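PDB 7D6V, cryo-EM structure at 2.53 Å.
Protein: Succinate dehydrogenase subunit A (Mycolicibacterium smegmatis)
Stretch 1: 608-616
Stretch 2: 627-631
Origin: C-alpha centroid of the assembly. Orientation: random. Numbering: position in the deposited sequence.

Stretch 1 608-616: DLLGCFELS
Stretch 2, residues 627-631: LAEHP

Residues 608-616 and 627-631 of succinate dehydrogenase subunit A pack against each other within one chain. Stretch 1 runs as loop and turn from Asp608 to Glu614, the N-cap residue, and enters a helix at Leu615 that continues beyond Ser616; stretch 2 has no regular helix or strand. Two CA pairs set the register: the CA atoms of Leu609 and Glu629 lie 6.0 Å apart, those of Leu615 and His630 7.3 Å. After Leu609 (phi/psi -126/53) the chain folds back through Leu610 (-47/-61), Gly611 (131/-35) and Cys612 (-72/-28), bringing the CA atoms of Leu610 and Phe613 to 5.1 Å. At Gly611 a CB would be jammed against the carbonyl O of Leu610, so the backbone angles themselves call for glycine. Two weak hydrogen bonds brace the turn, Gly611 N to Phe613 O at 3.3 Å and Glu614 N to Cys612 O at 3.2 Å. Phe613 (-75/89) and Glu614 (-77/165) are extended before the helical Leu615 (-63/-33). In stretch 2, Ala628 (-143/32) and Glu629 (-113/-57) lead into a more extended His630 (-78/152).

The polar approaches centre on Glu629, which, with CA-to-CB toward stretch 1 and chi1 t (-152°), chi2 m (-90°) and chi3 -7°, sends its carboxylate into the turn. Glu629 OE2 stands 2.7 Å from Phe613 O and 3.1 Å from Leu609 O; the latter pair, two acceptors, is not hydrogen-bonded. Gly611 N remains 4.1 Å from Glu629 OE2, and no clear hydrogen bond joins the stretches.

The leucines of stretch 1 supply van der Waals contacts. Leu609 and Leu615 both direct CA-to-CB toward stretch 2, and both are m,t rotamers (-60°/168° and -72°/175°). Leu609 CB meets Glu629 CG at 3.6 Å, carbon against the aliphatic stem of the glutamate, while Leu609 CD1 lies 4.0 Å from Ala628 O. Leu615 CG comes within 3.5 Å of Glu629 OE1, a hydrocarbon against a carboxylate oxygen. Glu629 thus packs against both leucines.

His630 adds a ring contact: its CA-to-CB bond points sideways, with chi1 p (44°) and chi2 -75°, and its ND1 lies 3.4 Å from Leu615 CD1, the methyl approaching the imidazole obliquely.

Leu610 (m,t), Cys612 (chi1 t), Glu614 (chi1 m) and Leu627 (m,t) point CA-to-CB away from the opposing stretch. Phe613 (chi1 -80°, chi2 -15°) starts sideways and its ring leads away, leaving its carbonyl as the near group. The contact buries 288 Å² in all, with Glu629 contributing 103 Å², the largest share.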

# COMPACT_ATOMS: atom_id res chain seq x y z
N ASP A 608 27.54 -22.06 21.97
CA ASP A 608 27.43 -20.85 21.16
C ASP A 608 28.46 -19.85 21.68
O ASP A 608 28.15 -18.68 21.92
CB ASP A 608 26.02 -20.27 21.22
CG ASP A 608 25.00 -21.15 20.54
OD1 ASP A 608 25.29 -21.67 19.44
OD2 ASP A 608 23.90 -21.32 21.10
N LEU A 609 29.69 -20.32 21.79
CA LEU A 609 30.89 -19.61 22.19
C LEU A 609 31.94 -19.82 21.11
O LEU A 609 33.05 -20.29 21.34
CB LEU A 609 31.37 -20.06 23.56
CG LEU A 609 30.40 -19.86 24.73
CD1 LEU A 609 30.89 -20.63 25.95
CD2 LEU A 609 30.24 -18.39 25.06
N LEU A 610 31.51 -19.52 19.88
CA LEU A 610 32.05 -20.08 18.64
C LEU A 610 33.57 -20.08 18.55
O LEU A 610 34.20 -21.14 18.44
CB LEU A 610 31.45 -19.29 17.48
CG LEU A 610 29.94 -19.02 17.63
CD1 LEU A 610 29.47 -17.91 16.71
CD2 LEU A 610 29.15 -20.29 17.38
N GLY A 611 34.18 -18.91 18.61
CA GLY A 611 35.58 -18.76 18.26
C GLY A 611 35.73 -17.60 17.30
O GLY A 611 36.74 -16.89 17.33
N CYS A 612 34.73 -17.42 16.43
CA CYS A 612 34.49 -16.11 15.86
C CYS A 612 33.92 -15.17 16.91
O CYS A 612 34.10 -13.95 16.83
CB CYS A 612 33.56 -16.22 14.65
SG CYS A 612 33.41 -14.70 13.68
N PHE A 613 33.20 -15.73 17.89
CA PHE A 613 33.11 -15.10 19.20
C PHE A 613 34.43 -15.33 19.90
O PHE A 613 34.61 -16.34 20.58
CB PHE A 613 31.96 -15.68 20.04
CG PHE A 613 30.61 -15.14 19.68
CD1 PHE A 613 30.47 -14.00 18.92
CD2 PHE A 613 29.46 -15.77 20.13
CE1 PHE A 613 29.23 -13.51 18.60
CE2 PHE A 613 28.22 -15.29 19.82
CZ PHE A 613 28.10 -14.16 19.05
N GLU A 614 35.39 -14.43 19.71
CA GLU A 614 36.67 -14.54 20.38
C GLU A 614 36.54 -14.10 21.84
O GLU A 614 35.55 -13.48 22.24
CB GLU A 614 37.72 -13.69 19.68
CG GLU A 614 38.19 -14.25 18.36
CD GLU A 614 37.39 -13.73 17.20
OE1 GLU A 614 36.66 -12.74 17.39
OE2 GLU A 614 37.48 -14.31 16.09
N LEU A 615 37.55 -14.44 22.63
CA LEU A 615 37.63 -13.89 23.98
C LEU A 615 37.79 -12.38 23.94
O LEU A 615 37.29 -11.67 24.82
CB LEU A 615 38.78 -14.52 24.75
CG LEU A 615 38.61 -15.97 25.21
CD1 LEU A 615 39.89 -16.46 25.85
CD2 LEU A 615 37.45 -16.06 26.18
N SER A 616 38.48 -11.86 22.92
CA SER A 616 38.69 -10.42 22.83
C SER A 616 37.37 -9.68 22.69
O SER A 616 37.17 -8.63 23.31
CB SER A 616 39.61 -10.10 21.65
OG SER A 616 39.07 -10.59 20.43
N LEU A 627 35.08 -19.07 31.46
CA LEU A 627 35.90 -20.17 31.96
C LEU A 627 35.75 -21.45 31.13
O LEU A 627 36.31 -22.49 31.51
CB LEU A 627 35.61 -20.46 33.43
CG LEU A 627 35.69 -19.27 34.38
CD1 LEU A 627 35.09 -19.62 35.74
CD2 LEU A 627 37.13 -18.79 34.54
N ALA A 628 35.02 -21.40 30.02
CA ALA A 628 34.72 -22.60 29.24
C ALA A 628 34.72 -22.31 27.74
O ALA A 628 33.96 -22.94 26.99
CB ALA A 628 33.38 -23.20 29.66
N GLU A 629 35.54 -21.36 27.29
CA GLU A 629 35.45 -20.88 25.92
C GLU A 629 36.67 -21.25 25.08
O GLU A 629 36.53 -21.91 24.04
CB GLU A 629 35.26 -19.36 25.93
CG GLU A 629 34.52 -18.81 24.73
CD GLU A 629 35.46 -18.45 23.60
OE1 GLU A 629 36.68 -18.51 23.80
OE2 GLU A 629 34.97 -18.12 22.51
N HIS A 630 37.87 -20.87 25.50
CA HIS A 630 39.04 -21.05 24.67
C HIS A 630 39.50 -22.51 24.72
O HIS A 630 39.28 -23.21 25.71
CB HIS A 630 40.17 -20.13 25.12
CG HIS A 630 40.35 -20.08 26.61
ND1 HIS A 630 39.49 -19.40 27.44
CD2 HIS A 630 41.29 -20.63 27.41
CE1 HIS A 630 39.89 -19.53 28.69
NE2 HIS A 630 40.99 -20.27 28.70
N PRO A 631 40.16 -22.99 23.65
CA PRO A 631 40.67 -24.36 23.64
C PRO A 631 41.91 -24.53 24.51
O PRO A 631 41.78 -24.59 25.73
CB PRO A 631 41.00 -24.60 22.16
CG PRO A 631 41.31 -23.24 21.63
CD PRO A 631 40.43 -22.29 22.38